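Local coordinates for putative lipoprotein (Parabacteroides distasonis, PDB 4FVS) that is of unknown function but probably binds lipid or another hydrophobic ligand, as a predicted exported lipoprotein with a fold related to LolA and LolB, at residues F6-K19 with M31-Q45. Residues are numbered along the deposited sequence; the frame is centred on the assembly and turned at random.
Sequences FFFPQTEGTVWVRK and MSYQVDEVETLPSGQ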
ATOM      1  N   PHE A   6       4.204  -2.985  14.452  1.00 61.82           N
ATOM      2  CA  PHE A   6       3.439  -2.025  13.677  1.00 57.94           C
ATOM      3  C   PHE A   6       4.150  -1.755  12.347  1.00 59.03           C
ATOM      4  O   PHE A   6       5.211  -1.132  12.330  1.00 61.09           O
ATOM      5  CB  PHE A   6       3.264  -0.744  14.505  1.00 61.18           C
ATOM      6  CG  PHE A   6       1.993   0.015  14.238  1.00 61.35           C
ATOM      7  CD1 PHE A   6       0.826  -0.304  14.909  1.00 65.23           C
ATOM      8  CD2 PHE A   6       1.973   1.084  13.346  1.00 61.76           C
ATOM      9  CE1 PHE A   6      -0.346   0.412  14.672  1.00 65.45           C
ATOM     10  CE2 PHE A   6       0.799   1.797  13.111  1.00 63.24           C
ATOM     11  CZ  PHE A   6      -0.350   1.456  13.773  1.00 62.33           C
ATOM     12  N   PHE A   7       3.576  -2.236  11.229  1.00 50.25           N
ATOM     13  CA  PHE A   7       4.180  -2.055   9.913  1.00 46.24           C
ATOM     14  C   PHE A   7       3.681  -0.748   9.263  1.00 51.07           C
ATOM     15  O   PHE A   7       3.107  -0.763   8.173  1.00 50.42           O
ATOM     16  CB  PHE A   7       3.915  -3.274   9.019  1.00 44.81           C
ATOM     17  CG  PHE A   7       4.578  -4.518   9.553  1.00 47.17           C
ATOM     18  CD1 PHE A   7       5.955  -4.681   9.469  1.00 49.43           C
ATOM     19  CD2 PHE A   7       3.828  -5.512  10.171  1.00 50.68           C
ATOM     20  CE1 PHE A   7       6.568  -5.821   9.971  1.00 52.19           C
ATOM     21  CE2 PHE A   7       4.447  -6.650  10.680  1.00 55.65           C
ATOM     22  CZ  PHE A   7       5.817  -6.798  10.572  1.00 54.03           C
ATOM     23  N   PHE A   8       3.928   0.383   9.941  1.00 48.35           N
ATOM     24  CA  PHE A   8       3.544   1.720   9.509  1.00 46.94           C
ATOM     25  C   PHE A   8       4.120   2.745  10.470  1.00 54.57           C
ATOM     26  O   PHE A   8       4.260   2.394  11.639  1.00 57.68           O
ATOM     27  CB  PHE A   8       2.013   1.814   9.466  1.00 47.75           C
ATOM     28  CG  PHE A   8       1.421   2.940   8.651  1.00 47.67           C
ATOM     29  CD1 PHE A   8       1.438   2.899   7.258  1.00 46.80           C
ATOM     30  CD2 PHE A   8       0.794   4.011   9.272  1.00 50.40           C
ATOM     31  CE1 PHE A   8       0.886   3.930   6.509  1.00 46.23           C
ATOM     32  CE2 PHE A   8       0.224   5.033   8.518  1.00 51.87           C
ATOM     33  CZ  PHE A   8       0.268   4.982   7.141  1.00 47.04           C
ATOM     34  N   PRO A   9       4.454   4.005  10.061  1.00 51.12           N
ATOM     35  CA  PRO A   9       4.972   4.980  11.036  1.00 53.30           C
ATOM     36  C   PRO A   9       3.969   5.198  12.165  1.00 63.11           C
ATOM     37  O   PRO A   9       2.762   5.187  11.918  1.00 63.52           O
ATOM     38  CB  PRO A   9       5.181   6.236  10.192  1.00 53.55           C
ATOM     39  CG  PRO A   9       5.373   5.734   8.838  1.00 55.84           C
ATOM     40  CD  PRO A   9       4.400   4.610   8.716  1.00 50.35           C
ATOM     41  N   GLN A  10       4.451   5.320  13.401  1.00 63.54           N
ATOM     42  CA  GLN A  10       3.561   5.431  14.548  1.00 66.60           C
ATOM     43  C   GLN A  10       3.926   6.627  15.458  1.00 75.82           C
ATOM     44  O   GLN A  10       3.465   6.677  16.604  1.00 78.80           O
ATOM     45  CB  GLN A  10       3.590   4.107  15.351  1.00 69.48           C
ATOM     46  CG  GLN A  10       5.003   3.618  15.713  1.00 83.52           C
ATOM     47  CD  GLN A  10       5.041   2.384  16.577  1.00109.02           C
ATOM     48  OE1 GLN A  10       4.029   1.767  16.921  1.00103.64           O
ATOM     49  NE2 GLN A  10       6.235   1.998  16.965  1.00111.55           N
ATOM     50  N   THR A  11       4.732   7.583  14.950  1.00 72.50           N
ATOM     51  CA  THR A  11       5.122   8.768  15.717  1.00 76.04           C
ATOM     52  C   THR A  11       4.435   9.985  15.117  1.00 79.65           C
ATOM     53  O   THR A  11       4.563  10.222  13.921  1.00 76.16           O
ATOM     54  CB  THR A  11       6.641   8.922  15.769  1.00 83.23           C
ATOM     55  OG1 THR A  11       7.197   7.760  16.380  1.00 85.30           O
ATOM     56  CG2 THR A  11       7.076  10.172  16.539  1.00 84.50           C
ATOM     57  N   GLU A  12       3.714  10.752  15.958  1.00 79.73           N
ATOM     58  CA  GLU A  12       2.964  11.942  15.557  1.00 80.17           C
ATOM     59  C   GLU A  12       3.906  12.974  14.923  1.00 83.62           C
ATOM     60  O   GLU A  12       4.966  13.267  15.478  1.00 85.87           O
ATOM     61  CB  GLU A  12       2.223  12.530  16.767  1.00 85.88           C
ATOM     62  CG  GLU A  12       1.031  13.415  16.419  1.00102.57           C
ATOM     63  CD  GLU A  12       0.158  13.845  17.587  1.00139.39           C
ATOM     64  OE1 GLU A  12      -0.375  12.960  18.297  1.00138.15           O
ATOM     65  OE2 GLU A  12      -0.051  15.070  17.747  1.00140.67           O
ATOM     66  N   GLY A  13       3.534  13.446  13.735  1.00 77.26           N
ATOM     67  CA  GLY A  13       4.301  14.438  12.984  1.00 77.64           C
ATOM     68  C   GLY A  13       5.345  13.893  12.025  1.00 79.55           C
ATOM     69  O   GLY A  13       5.990  14.671  11.306  1.00 79.73           O
ATOM     70  N   THR A  14       5.534  12.554  12.012  1.00 72.43           N
ATOM     71  CA  THR A  14       6.488  11.898  11.124  1.00 68.70           C
ATOM     72  C   THR A  14       6.004  12.088   9.706  1.00 67.14           C
ATOM     73  O   THR A  14       4.815  11.931   9.434  1.00 65.94           O
ATOM     74  CB  THR A  14       6.649  10.427  11.513  1.00 73.32           C
ATOM     75  OG1 THR A  14       7.264  10.376  12.796  1.00 77.63           O
ATOM     76  CG2 THR A  14       7.479   9.628  10.522  1.00 69.72           C
ATOM     77  N   VAL A  15       6.915  12.480   8.819  1.00 60.28           N
ATOM     78  CA  VAL A  15       6.639  12.681   7.400  1.00 55.17           C
ATOM     79  C   VAL A  15       7.484  11.698   6.576  1.00 57.23           C
ATOM     80  O   VAL A  15       8.585  11.323   6.983  1.00 57.78           O
ATOM     81  CB  VAL A  15       6.861  14.153   6.938  1.00 58.43           C
ATOM     82  CG1 VAL A  15       5.814  15.095   7.515  1.00 58.99           C
ATOM     83  CG2 VAL A  15       8.267  14.644   7.252  1.00 60.39           C
ATOM     84  N   TRP A  16       6.954  11.266   5.435  1.00 52.66           N
ATOM     85  CA  TRP A  16       7.673  10.393   4.524  1.00 52.14           C
ATOM     86  C   TRP A  16       7.192  10.618   3.099  1.00 50.77           C
ATOM     87  O   TRP A  16       6.133  11.209   2.867  1.00 47.98           O
ATOM     88  CB  TRP A  16       7.614   8.900   4.915  1.00 51.90           C
ATOM     89  CG  TRP A  16       6.299   8.183   4.893  1.00 51.63           C
ATOM     90  CD1 TRP A  16       5.936   7.194   4.027  1.00 52.96           C
ATOM     91  CD2 TRP A  16       5.276   8.234   5.896  1.00 51.92           C
ATOM     92  NE1 TRP A  16       4.712   6.680   4.381  1.00 52.32           N
ATOM     93  CE2 TRP A  16       4.292   7.285   5.539  1.00 54.64           C
ATOM     94  CE3 TRP A  16       5.053   9.043   7.018  1.00 55.49           C
ATOM     95  CZ2 TRP A  16       3.113   7.115   6.270  1.00 53.70           C
ATOM     96  CZ3 TRP A  16       3.875   8.880   7.735  1.00 57.23           C
ATOM     97  CH2 TRP A  16       2.921   7.925   7.361  1.00 55.62           C
ATOM     98  N   VAL A  17       8.051  10.246   2.142  1.00 46.12           N
ATOM     99  CA  VAL A  17       7.819  10.399   0.719  1.00 42.85           C
ATOM    100  C   VAL A  17       8.156   9.112   0.034  1.00 46.90           C
ATOM    101  O   VAL A  17       9.265   8.593   0.199  1.00 50.20           O
ATOM    102  CB  VAL A  17       8.616  11.576   0.083  1.00 47.07           C
ATOM    103  CG1 VAL A  17       8.264  11.739  -1.406  1.00 45.17           C
ATOM    104  CG2 VAL A  17       8.376  12.882   0.820  1.00 48.09           C
ATOM    105  N   ARG A  18       7.198   8.602  -0.739  1.00 40.58           N
ATOM    106  CA  ARG A  18       7.325   7.453  -1.633  1.00 38.86           C
ATOM    107  C   ARG A  18       7.149   7.985  -3.032  1.00 46.21           C
ATOM    108  O   ARG A  18       6.234   8.796  -3.245  1.00 46.67           O
ATOM    109  CB  ARG A  18       6.312   6.336  -1.305  1.00 32.08           C
ATOM    110  CG  ARG A  18       6.719   5.518  -0.089  1.00 41.44           C
ATOM    111  CD  ARG A  18       5.676   4.522   0.389  1.00 42.31           C
ATOM    112  NE  ARG A  18       5.316   3.558  -0.650  1.00 50.23           N
ATOM    113  CZ  ARG A  18       4.086   3.426  -1.128  1.00 58.81           C
ATOM    114  NH1 ARG A  18       3.097   4.160  -0.641  1.00 38.74           N
ATOM    115  NH2 ARG A  18       3.828   2.535  -2.070  1.00 53.05           N
ATOM    116  N   LYS A  19       8.004   7.572  -3.984  1.00 43.37           N
ATOM    117  CA  LYS A  19       7.861   8.056  -5.353  1.00 43.64           C
ATOM    118  C   LYS A  19       7.539   6.882  -6.278  1.00 50.43           C
ATOM    119  O   LYS A  19       8.076   5.786  -6.115  1.00 51.90           O
ATOM    120  CB  LYS A  19       9.112   8.837  -5.810  1.00 47.98           C
ATOM    121  CG  LYS A  19       9.243  10.192  -5.131  1.00 43.81           C
ATOM    122  CD  LYS A  19      10.319  11.012  -5.721  1.00 47.81           C
ATOM    123  CE  LYS A  19      10.449  12.362  -5.054  1.00 49.47           C
ATOM    124  NZ  LYS A  19      11.640  13.117  -5.563  1.00 50.89           N
HETATM  125  N   MSE A  31       4.231  10.647  -3.553  1.00 45.65           N
HETATM  126  CA  MSE A  31       3.272  10.312  -2.509  1.00 44.20           C
HETATM  127  C   MSE A  31       3.811  10.764  -1.167  1.00 48.53           C
HETATM  128  O   MSE A  31       4.763  10.156  -0.648  1.00 49.97           O
HETATM  129  CB  MSE A  31       2.977   8.825  -2.542  1.00 44.84           C
HETATM  130  CG  MSE A  31       2.378   8.408  -3.882  1.00 50.42           C
HETATM  131 SE   MSE A  31       2.295   6.533  -4.234  0.75 56.48          SE
HETATM  132  CE  MSE A  31       4.266   6.208  -4.458  1.00 54.08           C
ATOM    133  N   SER A  32       3.233  11.879  -0.639  1.00 41.98           N
ATOM    134  CA  SER A  32       3.659  12.478   0.612  1.00 43.89           C
ATOM    135  C   SER A  32       2.690  12.151   1.722  1.00 50.12           C
ATOM    136  O   SER A  32       1.479  12.297   1.550  1.00 50.88           O
ATOM    137  CB  SER A  32       3.801  13.978   0.460  1.00 48.30           C
ATOM    138  OG  SER A  32       4.674  14.245  -0.621  1.00 57.13           O
ATOM    139  N   TYR A  33       3.223  11.701   2.859  1.00 47.21           N
ATOM    140  CA  TYR A  33       2.425  11.297   4.008  1.00 48.20           C
ATOM    141  C   TYR A  33       2.866  11.970   5.275  1.00 54.52           C
ATOM    142  O   TYR A  33       3.996  12.457   5.363  1.00 54.88           O
ATOM    143  CB  TYR A  33       2.529   9.782   4.236  1.00 48.65           C
ATOM    144  CG  TYR A  33       2.054   8.873   3.131  1.00 48.01           C
ATOM    145  CD1 TYR A  33       2.854   8.617   2.020  1.00 48.43           C
ATOM    146  CD2 TYR A  33       0.886   8.131   3.271  1.00 48.44           C
ATOM    147  CE1 TYR A  33       2.442   7.731   1.017  1.00 46.29           C
ATOM    148  CE2 TYR A  33       0.468   7.239   2.281  1.00 47.99           C
ATOM    149  CZ  TYR A  33       1.260   7.028   1.165  1.00 54.54           C
ATOM    150  OH  TYR A  33       0.854   6.129   0.216  1.00 59.26           O
ATOM    151  N   GLN A  34       1.986  11.942   6.283  1.00 52.40           N
ATOM    152  CA  GLN A  34       2.262  12.471   7.603  1.00 55.74           C
ATOM    153  C   GLN A  34       1.349  11.850   8.670  1.00 63.78           C
ATOM    154  O   GLN A  34       0.135  11.848   8.500  1.00 63.74           O
ATOM    155  CB  GLN A  34       2.124  13.989   7.639  1.00 58.49           C
ATOM    156  CG  GLN A  34       2.580  14.519   8.989  1.00 72.92           C
ATOM    157  CD  GLN A  34       2.366  15.977   9.149  1.00 84.21           C
ATOM    158  OE1 GLN A  34       1.351  16.531   8.713  1.00 79.14           O
ATOM    159  NE2 GLN A  34       3.287  16.602   9.856  1.00 73.60           N
ATOM    160  N   VAL A  35       1.932  11.375   9.785  1.00 63.39           N
ATOM    161  CA  VAL A  35       1.168  10.848  10.919  1.00 65.39           C
ATOM    162  C   VAL A  35       0.466  12.028  11.609  1.00 75.46           C
ATOM    163  O   VAL A  35       1.134  12.888  12.181  1.00 77.91           O
ATOM    164  CB  VAL A  35       2.037  10.041  11.912  1.00 69.67           C
ATOM    165  CG1 VAL A  35       1.216   9.591  13.114  1.00 70.78           C
ATOM    166  CG2 VAL A  35       2.698   8.852  11.227  1.00 66.51           C
ATOM    167  N   ASP A  36      -0.863  12.076  11.518  1.00 74.26           N
ATOM    168  CA  ASP A  36      -1.653  13.147  12.102  1.00 78.48           C
ATOM    169  C   ASP A  36      -1.989  12.826  13.570  1.00 86.25           C
ATOM    170  O   ASP A  36      -1.759  13.677  14.424  1.00 90.52           O
ATOM    171  CB  ASP A  36      -2.928  13.392  11.273  1.00 80.08           C
ATOM    172  CG  ASP A  36      -3.619  14.735  11.485  1.00105.53           C
ATOM    173  OD1 ASP A  36      -3.187  15.506  12.385  1.00111.24           O
ATOM    174  OD2 ASP A  36      -4.584  15.025  10.744  1.00115.04           O
ATOM    175  N   GLU A  37      -2.506  11.614  13.868  1.00 81.92           N
ATOM    176  CA  GLU A  37      -2.861  11.213  15.235  1.00 84.98           C
ATOM    177  C   GLU A  37      -2.455   9.762  15.547  1.00 86.43           C
ATOM    178  O   GLU A  37      -2.562   8.886  14.696  1.00 82.52           O
ATOM    179  CB  GLU A  37      -4.372  11.386  15.507  1.00 88.02           C
ATOM    180  CG  GLU A  37      -4.855  12.828  15.645  1.00107.03           C
ATOM    181  CD  GLU A  37      -4.230  13.689  16.733  1.00145.91           C
ATOM    182  OE1 GLU A  37      -3.959  13.163  17.839  1.00155.56           O
ATOM    183  OE2 GLU A  37      -4.043  14.903  16.486  1.00141.80           O
ATOM    184  N   VAL A  38      -1.978   9.537  16.787  1.00 85.52           N
ATOM    185  CA  VAL A  38      -1.591   8.237  17.337  1.00 85.02           C
ATOM    186  C   VAL A  38      -2.376   8.041  18.643  1.00 95.89           C
ATOM    187  O   VAL A  38      -2.376   8.934  19.505  1.00101.08           O
ATOM    188  CB  VAL A  38      -0.056   8.090  17.552  1.00 88.61           C
ATOM    189  CG1 VAL A  38       0.302   6.679  18.005  1.00 87.94           C
ATOM    190  CG2 VAL A  38       0.721   8.442  16.298  1.00 85.53           C
ATOM    191  N   GLU A  39      -3.066   6.894  18.781  1.00 91.76           N
ATOM    192  CA  GLU A  39      -3.835   6.573  19.988  1.00 94.86           C
ATOM    193  C   GLU A  39      -3.518   5.159  20.468  1.00 97.20           C
ATOM    194  O   GLU A  39      -3.600   4.197  19.701  1.00 93.06           O
ATOM    195  CB  GLU A  39      -5.351   6.734  19.766  1.00 96.50           C
ATOM    196  CG  GLU A  39      -6.146   6.719  21.070  1.00115.99           C
ATOM    197  CD  GLU A  39      -7.657   6.872  21.009  1.00147.93           C
ATOM    198  OE1 GLU A  39      -8.260   6.573  19.952  1.00149.90           O
ATOM    199  OE2 GLU A  39      -8.246   7.246  22.051  1.00147.54           O
ATOM    200  N   THR A  40      -3.160   5.046  21.749  1.00 97.81           N
ATOM    201  CA  THR A  40      -2.869   3.772  22.388  1.00 98.54           C
ATOM    202  C   THR A  40      -4.151   3.319  23.096  1.00104.25           C
ATOM    203  O   THR A  40      -4.614   3.965  24.034  1.00107.11           O
ATOM    204  CB  THR A  40      -1.645   3.908  23.303  1.00111.44           C
ATOM    205  OG1 THR A  40      -0.509   4.196  22.487  1.00110.99           O
ATOM    206  CG2 THR A  40      -1.367   2.648  24.106  1.00111.66           C
ATOM    207  N   LEU A  41      -4.750   2.251  22.581  1.00100.00           N
ATOM    208  CA  LEU A  41      -5.970   1.641  23.110  1.00102.76           C
ATOM    209  C   LEU A  41      -5.581   0.372  23.867  1.00110.11           C
ATOM    210  O   LEU A  41      -4.462  -0.111  23.651  1.00108.84           O
ATOM    211  CB  LEU A  41      -6.964   1.321  21.964  1.00 99.57           C
ATOM    212  CG  LEU A  41      -7.253   2.413  20.944  1.00102.46           C
ATOM    213  CD1 LEU A  41      -7.415   1.822  19.544  1.00 98.17           C
ATOM    214  CD2 LEU A  41      -8.443   3.262  21.363  1.00107.38           C
ATOM    215  N   PRO A  42      -6.442  -0.221  24.730  1.00110.05           N
ATOM    216  CA  PRO A  42      -6.016  -1.438  25.447  1.00111.57           C
ATOM    217  C   PRO A  42      -5.776  -2.639  24.513  1.00111.45           C
ATOM    218  O   PRO A  42      -4.879  -3.440  24.783  1.00110.92           O
ATOM    219  CB  PRO A  42      -7.173  -1.709  26.413  1.00117.26           C
ATOM    220  CG  PRO A  42      -8.347  -1.002  25.822  1.00120.83           C
ATOM    221  CD  PRO A  42      -7.798   0.204  25.135  1.00114.29           C
ATOM    222  N   SER A  43      -6.540  -2.733  23.405  1.00105.07           N
ATOM    223  CA  SER A  43      -6.463  -3.820  22.415  1.00101.38           C
ATOM    224  C   SER A  43      -5.225  -3.705  21.479  1.00102.10           C
ATOM    225  O   SER A  43      -4.796  -4.705  20.883  1.00 99.15           O
ATOM    226  CB  SER A  43      -7.736  -3.842  21.573  1.00102.00           C
ATOM    227  OG  SER A  43      -7.975  -2.586  20.959  1.00104.70           O
ATOM    228  N   GLY A  44      -4.686  -2.492  21.368  1.00 98.69           N
ATOM    229  CA  GLY A  44      -3.541  -2.171  20.522  1.00 95.92           C
ATOM    230  C   GLY A  44      -3.510  -0.709  20.123  1.00 98.64           C
ATOM    231  O   GLY A  44      -4.314   0.086  20.606  1.00101.23           O
ATOM    232  N   GLN A  45      -2.589  -0.345  19.238  1.00 90.85           N
ATOM    233  CA  GLN A  45      -2.416   1.040  18.802  1.00 89.42           C
ATOM    234  C   GLN A  45      -3.202   1.344  17.539  1.00 87.22           C
ATOM    235  O   GLN A  45      -3.374   0.460  16.713  1.00 84.63           O
ATOM    236  CB  GLN A  45      -0.927   1.298  18.538  1.00 90.42           C
ATOM    237  CG  GLN A  45      -0.524   2.763  18.594  1.00102.01           C
ATOM    238  CD  GLN A  45       0.955   2.941  18.418  1.00119.27           C
ATOM    239  OE1 GLN A  45       1.605   3.680  19.172  1.00116.31           O
ATOM    240  NE2 GLN A  45       1.524   2.263  17.426  1.00109.17           N
TER
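W16 turns its CG between its own backbone N and carbonyl carbon (chi1 65°), while Y33 sets its CG anti to the carbonyl carbon, beside the backbone N (chi1 -61°), and the two side chains meet on one face of the antiparallel hairpin. CB of Y33 sits over the centre of the W16 six-membered ring, 3.3 Å from its centroid, as a CH-pi contact. The five-membered ring and the Y33 ring are within 5° of parallel but strongly offset, with little direct stacking. P9 CG covers the opposite face of the indole, and V35 CG2 reaches W16 CZ3 at 3.7 Å. With an alanine here, Y33 CB and P9 would probably lose the ring that separates them, opening a gap beside V35. In the backbone, W16 and Y33 form a hydrogen-bonded pair, and two residues on so do R18 and M31. Just before strand 15-19 begins, G13 N, in the type II turn T11-T14, crosses to V35 O (2.9 Å), while T14 N and OG1 both close on T11 O; at G13, with its positive phi, a side chain would jam against the preceding carbonyl. Farther along, the Q45 amide gives NE2 to Q10 OE1 at 2.6 Å, the two amide planes nearly perpendicular, and the same NE2 lies over a face of the F6 ring. Strand 205-214 flanks 15-22, with W16 touching L211 and L214 and R18 NH2 bonding T209; strand 44-54 borders 27-41, its Y53 hydrogen-bonding Y33 OH.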